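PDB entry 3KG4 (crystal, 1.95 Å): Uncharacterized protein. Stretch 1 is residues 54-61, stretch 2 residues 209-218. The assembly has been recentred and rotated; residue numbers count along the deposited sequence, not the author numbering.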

ATOM      1  N   VAL A  54      -2.669   5.176   8.502  1.00 28.67           N
ATOM      2  CA  VAL A  54      -2.417   6.314   7.607  1.00 28.13           C
ATOM      3  C   VAL A  54      -1.132   6.051   6.811  1.00 27.23           C
ATOM      4  O   VAL A  54      -0.078   5.861   7.413  1.00 26.94           O
ATOM      5  CB  VAL A  54      -2.339   7.613   8.428  1.00 28.71           C
ATOM      6  CG1 VAL A  54      -1.929   8.829   7.538  1.00 28.48           C
ATOM      7  CG2 VAL A  54      -3.672   7.852   9.133  1.00 28.51           C
ATOM      8  N   ILE A  55      -1.211   6.062   5.465  1.00 25.33           N
ATOM      9  CA  ILE A  55      -0.046   5.767   4.639  1.00 24.28           C
ATOM     10  C   ILE A  55       0.798   7.041   4.546  1.00 24.83           C
ATOM     11  O   ILE A  55       0.275   8.128   4.228  1.00 25.87           O
ATOM     12  CB  ILE A  55      -0.425   5.273   3.236  1.00 24.00           C
ATOM     13  CG1 ILE A  55      -1.408   4.095   3.307  1.00 24.46           C
ATOM     14  CG2 ILE A  55       0.798   4.771   2.458  1.00 22.50           C
ATOM     15  CD1 ILE A  55      -0.937   2.946   4.171  1.00 22.83           C
ATOM     16  N   ASP A  56       2.089   6.898   4.807  1.00 25.72           N
ATOM     17  CA  ASP A  56       3.031   8.031   4.749  1.00 26.37           C
ATOM     18  C   ASP A  56       3.921   7.984   3.511  1.00 25.22           C
ATOM     19  O   ASP A  56       4.164   9.018   2.854  1.00 26.53           O
ATOM     20  CB  ASP A  56       3.880   8.066   6.012  1.00 27.00           C
ATOM     21  CG  ASP A  56       3.051   8.240   7.249  1.00 30.15           C
ATOM     22  OD1 ASP A  56       2.275   9.208   7.299  1.00 32.69           O
ATOM     23  OD2 ASP A  56       3.155   7.381   8.166  1.00 35.37           O
ATOM     24  N   LYS A  57       4.475   6.835   3.222  1.00 25.59           N
ATOM     25  CA  LYS A  57       5.363   6.712   2.068  1.00 25.76           C
ATOM     26  C   LYS A  57       5.111   5.387   1.364  1.00 24.66           C
ATOM     27  O   LYS A  57       4.824   4.389   1.999  1.00 25.38           O
ATOM     28  CB  LYS A  57       6.838   6.803   2.503  1.00 26.18           C
ATOM     29  CG  LYS A  57       7.259   8.159   3.121  1.00 28.51           C
ATOM     30  CD  LYS A  57       8.711   8.116   3.541  1.00 32.70           C
ATOM     31  CE  LYS A  57       9.272   9.498   4.000  1.00 34.31           C
ATOM     32  NZ  LYS A  57      10.685   9.195   4.450  1.00 36.28           N
ATOM     33  N   ILE A  58       5.270   5.370   0.055  1.00 23.04           N
ATOM     34  CA  ILE A  58       5.294   4.138  -0.706  1.00 23.11           C
ATOM     35  C   ILE A  58       6.609   4.102  -1.463  1.00 23.02           C
ATOM     36  O   ILE A  58       6.842   4.941  -2.334  1.00 24.01           O
ATOM     37  CB  ILE A  58       4.099   4.082  -1.744  1.00 22.46           C
ATOM     38  CG1 ILE A  58       2.748   4.094  -1.003  1.00 23.73           C
ATOM     39  CG2 ILE A  58       4.269   2.903  -2.654  1.00 22.88           C
ATOM     40  CD1 ILE A  58       1.545   4.541  -1.890  1.00 26.53           C
ATOM     41  N   TYR A  59       7.452   3.130  -1.141  1.00 23.60           N
ATOM     42  CA  TYR A  59       8.684   2.879  -1.868  1.00 24.79           C
ATOM     43  C   TYR A  59       8.432   1.902  -2.989  1.00 23.81           C
ATOM     44  O   TYR A  59       7.947   0.797  -2.747  1.00 24.23           O
ATOM     45  CB  TYR A  59       9.731   2.268  -0.955  1.00 24.50           C
ATOM     46  CG  TYR A  59      10.133   3.105   0.216  1.00 27.97           C
ATOM     47  CD1 TYR A  59      11.320   3.841   0.211  1.00 30.72           C
ATOM     48  CD2 TYR A  59       9.324   3.178   1.344  1.00 28.96           C
ATOM     49  CE1 TYR A  59      11.695   4.590   1.350  1.00 32.11           C
ATOM     50  CE2 TYR A  59       9.668   3.931   2.439  1.00 30.85           C
ATOM     51  CZ  TYR A  59      10.864   4.611   2.460  1.00 31.08           C
ATOM     52  OH  TYR A  59      11.163   5.325   3.609  1.00 34.47           O
ATOM     53  N   VAL A  60       8.795   2.284  -4.204  1.00 23.06           N
ATOM     54  CA  VAL A  60       8.587   1.469  -5.385  1.00 23.95           C
ATOM     55  C   VAL A  60       9.905   0.857  -5.788  1.00 25.82           C
ATOM     56  O   VAL A  60      10.823   1.579  -6.193  1.00 26.01           O
ATOM     57  CB  VAL A  60       8.074   2.290  -6.582  1.00 22.79           C
ATOM     58  CG1 VAL A  60       7.885   1.387  -7.775  1.00 24.33           C
ATOM     59  CG2 VAL A  60       6.794   2.963  -6.227  1.00 23.96           C
ATOM     60  N   LEU A  61       9.972  -0.475  -5.730  1.00 26.17           N
ATOM     61  CA  LEU A  61      11.245  -1.218  -5.786  1.00 28.18           C
ATOM     62  C   LEU A  61      11.578  -1.796  -7.150  1.00 29.19           C
ATOM     63  O   LEU A  61      12.746  -2.027  -7.458  1.00 29.92           O
ATOM     64  CB  LEU A  61      11.223  -2.360  -4.756  1.00 27.82           C
ATOM     65  CG  LEU A  61      10.962  -1.932  -3.320  1.00 28.78           C
ATOM     66  CD1 LEU A  61      10.989  -3.142  -2.390  1.00 30.10           C
ATOM     67  CD2 LEU A  61      12.004  -0.890  -2.917  1.00 31.46           C
ATOM     68  N   GLU A 209       3.886  11.575  -6.929  1.00 24.84           N
ATOM     69  CA  GLU A 209       5.203  11.819  -7.530  1.00 25.55           C
ATOM     70  C   GLU A 209       6.233  10.910  -6.900  1.00 24.50           C
ATOM     71  O   GLU A 209       6.371  10.862  -5.672  1.00 24.55           O
ATOM     72  CB  GLU A 209       5.628  13.256  -7.378  1.00 27.28           C
ATOM     73  CG  GLU A 209       7.068  13.420  -7.902  1.00 33.76           C
ATOM     74  CD  GLU A 209       7.533  14.851  -7.990  1.00 41.91           C
ATOM     75  OE1 GLU A 209       6.836  15.747  -7.455  1.00 44.84           O
ATOM     76  OE2 GLU A 209       8.618  15.054  -8.599  1.00 48.15           O
ATOM     77  N   LEU A 210       6.908  10.174  -7.759  1.00 23.79           N
ATOM     78  CA  LEU A 210       8.003   9.305  -7.371  1.00 25.40           C
ATOM     79  C   LEU A 210       9.265  10.176  -7.307  1.00 26.71           C
ATOM     80  O   LEU A 210       9.670  10.752  -8.311  1.00 26.55           O
ATOM     81  CB  LEU A 210       8.128   8.237  -8.441  1.00 25.83           C
ATOM     82  CG  LEU A 210       8.722   6.881  -8.229  1.00 28.45           C
ATOM     83  CD1 LEU A 210       8.438   6.234  -6.830  1.00 30.83           C
ATOM     84  CD2 LEU A 210       8.183   6.034  -9.360  1.00 31.89           C
ATOM     85  N   LYS A 211       9.843  10.321  -6.138  1.00 28.24           N
ATOM     86  CA  LYS A 211      11.089  11.102  -5.994  1.00 30.15           C
ATOM     87  C   LYS A 211      12.104  10.194  -5.343  1.00 30.07           C
ATOM     88  O   LYS A 211      11.913   9.736  -4.224  1.00 29.03           O
ATOM     89  CB  LYS A 211      10.894  12.341  -5.144  1.00 30.85           C
ATOM     90  CG  LYS A 211       9.907  13.320  -5.678  1.00 33.91           C
ATOM     91  CD  LYS A 211       9.693  14.511  -4.709  1.00 40.06           C
ATOM     92  CE  LYS A 211      10.809  15.577  -4.830  1.00 44.02           C
ATOM     93  NZ  LYS A 211      10.567  16.835  -3.983  1.00 48.27           N
ATOM     94  N   ASN A 212      13.163   9.902  -6.081  1.00 30.75           N
ATOM     95  CA  ASN A 212      14.148   8.932  -5.653  1.00 31.36           C
ATOM     96  C   ASN A 212      13.518   7.650  -5.112  1.00 30.06           C
ATOM     97  O   ASN A 212      13.851   7.177  -4.035  1.00 31.47           O
ATOM     98  CB  ASN A 212      15.077   9.579  -4.644  1.00 32.13           C
ATOM     99  CG  ASN A 212      15.874  10.703  -5.274  1.00 36.10           C
ATOM    100  OD1 ASN A 212      16.423  10.531  -6.354  1.00 40.23           O
ATOM    101  ND2 ASN A 212      15.867  11.855  -4.657  1.00 39.22           N
ATOM    102  N   GLY A 213      12.644   7.092  -5.920  1.00 28.46           N
ATOM    103  CA  GLY A 213      12.013   5.820  -5.662  1.00 28.47           C
ATOM    104  C   GLY A 213      10.911   5.841  -4.632  1.00 26.54           C
ATOM    105  O   GLY A 213      10.390   4.773  -4.291  1.00 26.43           O
ATOM    106  N   VAL A 214      10.565   7.014  -4.109  1.00 26.71           N
ATOM    107  CA  VAL A 214       9.595   7.130  -3.027  1.00 26.57           C
ATOM    108  C   VAL A 214       8.466   8.116  -3.347  1.00 26.64           C
ATOM    109  O   VAL A 214       8.698   9.215  -3.883  1.00 25.60           O
ATOM    110  CB  VAL A 214      10.244   7.597  -1.674  1.00 28.54           C
ATOM    111  CG1 VAL A 214       9.212   7.606  -0.515  1.00 28.95           C
ATOM    112  CG2 VAL A 214      11.426   6.750  -1.307  1.00 30.17           C
ATOM    113  N   ILE A 215       7.249   7.707  -2.996  1.00 25.32           N
ATOM    114  CA  ILE A 215       6.072   8.528  -3.100  1.00 25.60           C
ATOM    115  C   ILE A 215       5.659   8.946  -1.718  1.00 26.97           C
ATOM    116  O   ILE A 215       5.307   8.097  -0.863  1.00 25.42           O
ATOM    117  CB  ILE A 215       4.898   7.786  -3.750  1.00 25.59           C
ATOM    118  CG1 ILE A 215       5.313   7.229  -5.083  1.00 24.78           C
ATOM    119  CG2 ILE A 215       3.647   8.736  -3.890  1.00 23.66           C
ATOM    120  CD1 ILE A 215       4.358   6.172  -5.682  1.00 25.30           C
ATOM    121  N   ASP A 216       5.706  10.262  -1.472  1.00 27.37           N
ATOM    122  CA  ASP A 216       5.189  10.778  -0.230  1.00 29.55           C
ATOM    123  C   ASP A 216       3.682  11.008  -0.374  1.00 28.88           C
ATOM    124  O   ASP A 216       3.195  11.575  -1.365  1.00 28.50           O
ATOM    125  CB  ASP A 216       6.010  11.995   0.293  1.00 31.88           C
ATOM    126  CG  ASP A 216       7.361  11.540   1.040  1.00 36.91           C
ATOM    127  OD1 ASP A 216       7.530  11.733   2.269  1.00 43.29           O
ATOM    128  OD2 ASP A 216       8.256  10.940   0.398  1.00 44.23           O
ATOM    129  N   VAL A 217       2.924  10.478   0.587  1.00 27.72           N
ATOM    130  CA  VAL A 217       1.483  10.526   0.529  1.00 26.80           C
ATOM    131  C   VAL A 217       0.992  11.612   1.475  1.00 28.04           C
ATOM    132  O   VAL A 217       1.251  11.553   2.700  1.00 26.11           O
ATOM    133  CB  VAL A 217       0.865   9.148   0.932  1.00 27.19           C
ATOM    134  CG1 VAL A 217      -0.668   9.234   0.909  1.00 24.04           C
ATOM    135  CG2 VAL A 217       1.375   8.074   0.006  1.00 26.15           C
ATOM    136  N   PRO A 218       0.300  12.628   0.928  1.00 28.67           N
ATOM    137  CA  PRO A 218      -0.086  13.723   1.790  1.00 30.06           C
ATOM    138  C   PRO A 218      -1.255  13.311   2.691  1.00 31.83           C
ATOM    139  O   PRO A 218      -1.967  12.330   2.355  1.00 30.43           O
ATOM    140  CB  PRO A 218      -0.505  14.805   0.799  1.00 29.88           C
ATOM    141  CG  PRO A 218      -1.092  14.049  -0.344  1.00 30.18           C
ATOM    142  CD  PRO A 218      -0.180  12.828  -0.464  1.00 29.16           C
TER
HETATM  143  O   HOH W   1      -0.137  10.606   4.678  1.00 34.03           O
HETATM  144  O   HOH W   2      -2.680   9.828   4.141  1.00 35.84           O
HETATM  145  O   HOH W   3       4.172  11.849   3.635  1.00 42.83           O

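What holds the two backbones together? Strand 54-60 and strand 214-216 run antiparallel, their directions 160° apart, and four nearly straight hydrogen bonds join the two stretches, two of them made by the residues just outside the shorter strand, Gly-213 and Val-217. At the centre Ile-58 and Ile-215 form a reciprocal pair: Ile-58 N donates to Ile-215 O and Ile-215 N donates to Ile-58 O, each at 2.9 Å. Val-217 N donates to Asp-56 O at 3.0 Å, and at the other end Val-60 N reaches Gly-213 O, also at 3.0 Å. Between these rungs lie the non-hydrogen-bonded pairs, Lys-57 with Asp-216 and Tyr-59 with Val-214, where the CA atoms come closer than at the Ile-58 and Ile-215 pair and CA hydrogens face carbonyl oxygens. The shortest such contact is Lys-57 CA to Ile-215 O, 3.2 Å.

How does the second stretch reach this register? A type I' turn from Lys-211 to Val-214 reverses the chain, closed by Val-214 N donating to Lys-211 O at 3.0 Å and Lys-211 N donating to Val-214 O at 2.8 Å. Asn-212 and Gly-213 both have positive phi, as this turn requires; at Gly-213 that backbone shape suits a residue without a side chain. Its carbonyl is then placed to accept from Val-60.

Which side chains pack on the buried face? Ile-58 and Ile-215 sit side by side, CB to CB 4.3 Å, and their neighbours extend the apolar patch in both directions. Ile-58 CD1 lies 4.0 Å from Val-217 CG2, while Val-60 CG2 meets Ile-215 CD1 at 4.1 Å and Leu-210 CD1 at 3.7 Å. Leu-210 therefore joins the contact from before the turn, its CB directed sideways but its end coming nearer.

What happens on the face carrying Lys-57, Tyr-59, Val-214 and Asp-216? Val-214 fits closely against Tyr-59, with CD1 of the tyrosine 3.3 Å from CG2 of the valine and Val-214 CG1 over one face of the ring. Next to them, Lys-57 and Asp-216 carry opposite charges but form no salt bridge: Lys-57 NZ stays 4.6 Å from Asp-216 OD1, because the extended lysine passes the carboxylate with its CE, 3.3 Å from that same OD1, and carries the amine beyond.

Where does water enter? It gathers where the ladder ends, beside Val-217. One water links Ile-55 O and Val-217 O, 2.6 Å from each; another donates to Asp-56 O at 2.9 Å and to Val-217 O at 3.1 Å. Asp-56 O thus serves both the ladder and the solvent.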